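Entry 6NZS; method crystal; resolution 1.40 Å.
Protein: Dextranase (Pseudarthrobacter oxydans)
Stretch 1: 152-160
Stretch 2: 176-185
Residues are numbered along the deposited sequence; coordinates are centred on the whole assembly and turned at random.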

ATOM      1  N   PRO A 152      -8.438   3.413  23.297  1.00  9.35           N
ATOM      2  CA  PRO A 152      -8.471   4.871  23.515  1.00 10.03           C
ATOM      3  C   PRO A 152      -7.917   5.692  22.361  1.00  9.97           C
ATOM      4  O   PRO A 152      -8.146   6.910  22.334  1.00 12.88           O
ATOM      5  CB  PRO A 152      -7.626   5.070  24.784  1.00 14.23           C
ATOM      6  CG  PRO A 152      -7.527   3.731  25.408  1.00 19.61           C
ATOM      7  CD  PRO A 152      -7.641   2.721  24.329  1.00 11.36           C
ATOM      8  N   GLN A 153      -7.193   5.081  21.419  1.00  9.60           N
ATOM      9  CA  GLN A 153      -6.676   5.784  20.252  1.00  9.38           C
ATOM     10  C   GLN A 153      -7.662   5.830  19.090  1.00 10.69           C
ATOM     11  O   GLN A 153      -7.424   6.566  18.125  1.00 11.63           O
ATOM     12  CB  GLN A 153      -5.347   5.149  19.820  1.00 10.70           C
ATOM     13  CG  GLN A 153      -4.173   5.634  20.653  1.00 11.58           C
ATOM     14  CD  GLN A 153      -3.868   7.084  20.370  1.00 12.50           C
ATOM     15  OE1 GLN A 153      -3.738   7.479  19.214  1.00 12.14           O
ATOM     16  NE2 GLN A 153      -3.791   7.896  21.414  1.00 13.65           N
ATOM     17  N   LEU A 154      -8.756   5.082  19.155  1.00 10.07           N
ATOM     18  CA  LEU A 154      -9.698   5.046  18.047  1.00  9.31           C
ATOM     19  C   LEU A 154     -10.416   6.377  17.896  1.00 10.96           C
ATOM     20  O   LEU A 154     -10.777   7.027  18.880  1.00 12.73           O
ATOM     21  CB  LEU A 154     -10.739   3.946  18.266  1.00 10.51           C
ATOM     22  CG  LEU A 154     -10.211   2.511  18.317  1.00 10.47           C
ATOM     23  CD1 LEU A 154     -11.352   1.528  18.525  1.00 13.61           C
ATOM     24  CD2 LEU A 154      -9.437   2.200  17.037  1.00 10.93           C
ATOM     25  N   TYR A 155     -10.650   6.759  16.648  1.00 10.19           N
ATOM     26  CA  TYR A 155     -11.537   7.862  16.309  1.00 10.70           C
ATOM     27  C   TYR A 155     -12.359   7.419  15.102  1.00 10.34           C
ATOM     28  O   TYR A 155     -12.016   6.457  14.405  1.00 10.29           O
ATOM     29  CB  TYR A 155     -10.753   9.152  15.984  1.00 10.28           C
ATOM     30  CG  TYR A 155     -10.292   9.134  14.547  1.00  9.96           C
ATOM     31  CD1 TYR A 155      -9.231   8.325  14.160  1.00  9.32           C
ATOM     32  CD2 TYR A 155     -10.970   9.850  13.559  1.00  9.14           C
ATOM     33  CE1 TYR A 155      -8.839   8.239  12.848  1.00 10.57           C
ATOM     34  CE2 TYR A 155     -10.588   9.767  12.242  1.00  9.89           C
ATOM     35  CZ  TYR A 155      -9.518   8.959  11.887  1.00 10.74           C
ATOM     36  OH  TYR A 155      -9.134   8.863  10.572  1.00 12.54           O
ATOM     37  N   THR A 156     -13.438   8.144  14.831  1.00  9.30           N
ATOM     38  CA  THR A 156     -14.261   7.880  13.660  1.00 10.35           C
ATOM     39  C   THR A 156     -14.154   9.051  12.697  1.00  9.41           C
ATOM     40  O   THR A 156     -14.320  10.213  13.098  1.00 11.21           O
ATOM     41  CB  THR A 156     -15.721   7.630  14.054  1.00 11.09           C
ATOM     42  OG1 THR A 156     -15.782   6.464  14.897  1.00 11.89           O
ATOM     43  CG2 THR A 156     -16.603   7.423  12.814  1.00 11.62           C
ATOM     44  N   ALA A 157     -13.854   8.745  11.436  1.00  8.75           N
ATOM     45  CA  ALA A 157     -13.928   9.737  10.372  1.00  8.46           C
ATOM     46  C   ALA A 157     -15.361   9.807   9.859  1.00 10.29           C
ATOM     47  O   ALA A 157     -15.996   8.769   9.631  1.00  9.96           O
ATOM     48  CB  ALA A 157     -12.992   9.348   9.231  1.00 10.81           C
ATOM     49  N   TYR A 158     -15.867  11.030   9.692  1.00  9.11           N
ATOM     50  CA  TYR A 158     -17.212  11.280   9.187  1.00 10.34           C
ATOM     51  C   TYR A 158     -17.162  12.084   7.896  1.00  9.06           C
ATOM     52  O   TYR A 158     -16.236  12.860   7.668  1.00  9.95           O
ATOM     53  CB  TYR A 158     -18.025  12.102  10.197  1.00 10.12           C
ATOM     54  CG  TYR A 158     -18.267  11.381  11.492  1.00 11.52           C
ATOM     55  CD1 TYR A 158     -17.341  11.449  12.527  1.00 10.89           C
ATOM     56  CD2 TYR A 158     -19.419  10.634  11.686  1.00 11.74           C
ATOM     57  CE1 TYR A 158     -17.556  10.787  13.727  1.00 12.76           C
ATOM     58  CE2 TYR A 158     -19.640   9.968  12.885  1.00 12.85           C
ATOM     59  CZ  TYR A 158     -18.702  10.039  13.892  1.00 13.36           C
ATOM     60  OH  TYR A 158     -18.924   9.382  15.091  1.00 14.24           O
ATOM     61  N   ASN A 159     -18.181  11.909   7.063  1.00  8.63           N
ATOM     62  CA  ASN A 159     -18.366  12.743   5.885  1.00  9.55           C
ATOM     63  C   ASN A 159     -19.398  13.797   6.254  1.00  9.91           C
ATOM     64  O   ASN A 159     -20.501  13.459   6.693  1.00 10.51           O
ATOM     65  CB  ASN A 159     -18.826  11.912   4.681  1.00  8.91           C
ATOM     66  CG  ASN A 159     -18.878  12.728   3.390  1.00 10.74           C
ATOM     67  OD1 ASN A 159     -19.042  13.947   3.423  1.00 11.04           O
ATOM     68  ND2 ASN A 159     -18.744  12.059   2.256  1.00 10.19           N
ATOM     69  N   ASP A 160     -19.020  15.071   6.133  1.00 10.91           N
ATOM     70  CA  ASP A 160     -19.947  16.144   6.493  1.00  9.41           C
ATOM     71  C   ASP A 160     -21.021  16.398   5.439  1.00 10.28           C
ATOM     72  O   ASP A 160     -21.906  17.243   5.658  1.00 11.14           O
ATOM     73  CB  ASP A 160     -19.200  17.428   6.902  1.00 11.19           C
ATOM     74  CG  ASP A 160     -18.525  18.153   5.734  1.00 11.94           C
ATOM     75  OD1 ASP A 160     -18.696  17.779   4.554  1.00 11.42           O
ATOM     76  OD2 ASP A 160     -17.801  19.131   6.017  1.00 15.58           O
ATOM     77  N   ARG A 176     -22.074  11.630   8.545  1.00 10.18           N
ATOM     78  CA  ARG A 176     -22.176  10.210   8.220  1.00 10.16           C
ATOM     79  C   ARG A 176     -20.867   9.508   8.555  1.00 10.40           C
ATOM     80  O   ARG A 176     -19.808   9.907   8.070  1.00 10.29           O
ATOM     81  CB  ARG A 176     -22.466  10.013   6.728  1.00 10.05           C
ATOM     82  CG  ARG A 176     -23.648  10.799   6.221  1.00 10.37           C
ATOM     83  CD  ARG A 176     -24.959  10.375   6.865  1.00 10.93           C
ATOM     84  NE  ARG A 176     -26.045  11.073   6.181  1.00 11.56           N
ATOM     85  CZ  ARG A 176     -26.580  10.663   5.034  1.00 11.37           C
ATOM     86  NH1 ARG A 176     -26.173   9.535   4.456  1.00 11.18           N
ATOM     87  NH2 ARG A 176     -27.543  11.379   4.460  1.00 13.57           N
ATOM     88  N   ALA A 177     -20.944   8.438   9.344  1.00  9.61           N
ATOM     89  CA  ALA A 177     -19.741   7.684   9.697  1.00  9.62           C
ATOM     90  C   ALA A 177     -19.132   7.032   8.461  1.00 10.17           C
ATOM     91  O   ALA A 177     -19.839   6.430   7.645  1.00 11.80           O
ATOM     92  CB  ALA A 177     -20.074   6.615  10.738  1.00 11.46           C
ATOM     93  N   ILE A 178     -17.817   7.162   8.323  1.00  8.90           N
ATOM     94  CA  ILE A 178     -17.068   6.576   7.217  1.00  9.16           C
ATOM     95  C   ILE A 178     -16.226   5.385   7.679  1.00  8.94           C
ATOM     96  O   ILE A 178     -16.263   4.315   7.063  1.00  9.08           O
ATOM     97  CB  ILE A 178     -16.207   7.646   6.505  1.00  9.32           C
ATOM     98  CG1 ILE A 178     -17.106   8.683   5.807  1.00  9.96           C
ATOM     99  CG2 ILE A 178     -15.222   7.012   5.525  1.00  9.59           C
ATOM    100  CD1 ILE A 178     -18.106   8.097   4.799  1.00 11.02           C
ATOM    101  N   HIS A 179     -15.468   5.548   8.764  1.00  9.15           N
ATOM    102  CA  HIS A 179     -14.605   4.464   9.213  1.00  8.89           C
ATOM    103  C   HIS A 179     -14.039   4.799  10.584  1.00  9.74           C
ATOM    104  O   HIS A 179     -13.821   5.970  10.900  1.00 10.05           O
ATOM    105  CB  HIS A 179     -13.455   4.237   8.221  1.00  9.79           C
ATOM    106  CG  HIS A 179     -12.778   2.916   8.394  1.00  7.97           C
ATOM    107  ND1 HIS A 179     -13.286   1.747   7.865  1.00  9.68           N
ATOM    108  CD2 HIS A 179     -11.653   2.571   9.063  1.00  8.55           C
ATOM    109  CE1 HIS A 179     -12.495   0.738   8.197  1.00  8.41           C
ATOM    110  NE2 HIS A 179     -11.498   1.210   8.922  1.00  8.87           N
ATOM    111  N   THR A 180     -13.789   3.763  11.384  1.00  9.08           N
ATOM    112  CA  THR A 180     -13.202   3.897  12.713  1.00  8.91           C
ATOM    113  C   THR A 180     -11.829   3.233  12.729  1.00  9.38           C
ATOM    114  O   THR A 180     -11.686   2.083  12.303  1.00  9.78           O
ATOM    115  CB  THR A 180     -14.122   3.255  13.752  1.00 10.88           C
ATOM    116  OG1 THR A 180     -15.352   3.989  13.793  1.00 11.31           O
ATOM    117  CG2 THR A 180     -13.486   3.281  15.138  1.00 12.16           C
ATOM    118  N   GLU A 181     -10.817   3.954  13.202  1.00  9.85           N
ATOM    119  CA  GLU A 181      -9.450   3.446  13.154  1.00  8.41           C
ATOM    120  C   GLU A 181      -8.618   4.209  14.181  1.00  9.92           C
ATOM    121  O   GLU A 181      -9.062   5.245  14.708  1.00  9.72           O
ATOM    122  CB  GLU A 181      -8.851   3.615  11.749  1.00 10.18           C
ATOM    123  CG  GLU A 181      -8.593   5.091  11.430  1.00  9.89           C
ATOM    124  CD  GLU A 181      -8.184   5.389   9.997  1.00 10.70           C
ATOM    125  OE1 GLU A 181      -7.975   4.454   9.206  1.00 12.27           O
ATOM    126  OE2 GLU A 181      -8.074   6.587   9.661  1.00 14.44           O
ATOM    127  N   PRO A 182      -7.412   3.724  14.499  1.00  8.38           N
ATOM    128  CA  PRO A 182      -6.527   4.503  15.381  1.00  8.90           C
ATOM    129  C   PRO A 182      -6.167   5.839  14.746  1.00  8.82           C
ATOM    130  O   PRO A 182      -5.828   5.912  13.563  1.00  9.76           O
ATOM    131  CB  PRO A 182      -5.287   3.603  15.521  1.00  9.52           C
ATOM    132  CG  PRO A 182      -5.820   2.212  15.272  1.00 10.88           C
ATOM    133  CD  PRO A 182      -6.860   2.383  14.210  1.00  7.76           C
ATOM    134  N   ARG A 183      -6.238   6.909  15.547  1.00  9.02           N
ATOM    135  CA  ARG A 183      -5.734   8.201  15.080  1.00  9.10           C
ATOM    136  C   ARG A 183      -4.232   8.137  14.857  1.00  9.47           C
ATOM    137  O   ARG A 183      -3.716   8.645  13.851  1.00  9.39           O
ATOM    138  CB  ARG A 183      -6.042   9.283  16.115  1.00 10.88           C
ATOM    139  CG  ARG A 183      -5.674  10.686  15.640  1.00 13.36           C
ATOM    140  CD  ARG A 183      -5.954  11.783  16.680  1.00 16.05           C
ATOM    141  NE  ARG A 183      -7.304  11.728  17.256  1.00 21.79           N
ATOM    142  CZ  ARG A 183      -8.352  12.440  16.841  1.00 20.84           C
ATOM    143  NH1 ARG A 183      -8.259  13.286  15.819  1.00 19.60           N
ATOM    144  NH2 ARG A 183      -9.518  12.303  17.457  1.00 21.94           N
ATOM    145  N   ASN A 184      -3.521   7.524  15.800  1.00  8.20           N
ATOM    146  CA  ASN A 184      -2.087   7.300  15.708  1.00  8.67           C
ATOM    147  C   ASN A 184      -1.921   5.799  15.511  1.00  8.10           C
ATOM    148  O   ASN A 184      -2.058   5.017  16.457  1.00  9.99           O
ATOM    149  CB  ASN A 184      -1.409   7.814  16.973  1.00  9.91           C
ATOM    150  CG  ASN A 184      -1.632   9.293  17.167  1.00 10.26           C
ATOM    151  OD1 ASN A 184      -1.118  10.109  16.405  1.00 10.56           O
ATOM    152  ND2 ASN A 184      -2.428   9.650  18.168  1.00 11.62           N
ATOM    153  N   SER A 185      -1.692   5.400  14.273  1.00  7.99           N
ATOM    154  CA  SER A 185      -1.629   3.977  13.988  1.00  8.66           C
ATOM    155  C   SER A 185      -0.271   3.401  14.375  1.00  8.48           C
ATOM    156  O   SER A 185       0.728   4.115  14.526  1.00  8.85           O
ATOM    157  CB  SER A 185      -1.970   3.706  12.526  1.00 10.27           C
ATOM    158  OG  SER A 185      -1.069   4.329  11.631  1.00  9.78           O
TER
HETATM  159  O   HOH W   1      -8.081   9.666  19.391  1.00 31.07           O
HETATM  160  O   HOH W   2     -10.154  10.001  19.762  1.00 33.35           O

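A beta bulge interrupts the antiparallel pairing of strands 154-159 and 176-182, and Ala157 O sits at its centre. This single carbonyl accepts from two successive amides: Ile178 N at 2.8 Å, and His179 N in a weak bond, with 3.4 Å between His179 N and Ala157 O. Ile178 is the extra residue, and its psi of -49° departs from the extended values of its neighbours. The register consequently shifts by one, so that Ala157 pairs with His179 but Tyr158 with Ala177. The CA-to-CB bond of Ile178 points toward the opposing strand, and its CG1 lies 3.8 Å from Asn159 CB.

Regular pairing resumes beyond the bulge. Asn159 and Arg176 exchange two backbone hydrogen bonds, Asn159 N to Arg176 O at 2.8 Å and Arg176 N to Asn159 O at 3.0 Å. Within the bulge, Ala157 N also donates to His179 O (2.8 Å); on its other side, Tyr155 and Glu181 form a reciprocal pair, with Tyr155 N to Glu181 O at 2.9 Å and Glu181 N to Tyr155 O at 3.0 Å. CA-H...O contacts fill in between, the shortest joining Tyr158 CA to Arg176 O at 3.1 Å.

Side chains reinforce this ladder on both faces of the sheet. At the non-hydrogen-bonded pair Thr156 and Thr180, the CA atoms approach to 4.2 Å and both threonines adopt the m rotamer, bringing Thr156 OG1 within 2.7 Å of Thr180 OG1 in a hydrogen bond. On this face, Tyr158 CE2 also packs 4.0 Å from Ala177 CB. The face carrying Tyr155 and Glu181 is linked by a second short bond: both residues have p chi1 values, and the phenol donates from Tyr155 OH to Glu181 OE2 at 2.7 Å. The Tyr155 side chain thus spans the strands alongside their backbone bonds, while Arg183 N and Pro182 O lie at its ring edge.

At the last bridge, Leu154 with Pro182, the side chains diverge, yet the end of the Leu154 side chain comes nearer, so that Leu154 CD2 lies 3.8 Å from Pro182 CD. Gln153 then fastens the end of the contact through two oxygens. Its carbonyl, Gln153 O, receives a nearly linear bond from Arg183 N (2.9 Å, 176°). Its side-chain oxygen, Gln153 OE1, accepts from Asn184 ND2 at 2.7 Å and weakly from Asn184 N at 3.4 Å. The Arg183 guanidinium lies with one face over Tyr155 CB, 3.7 Å from Arg183 NH2, and a water bridges Arg183 NH2, through a weak bond, to Leu154 O.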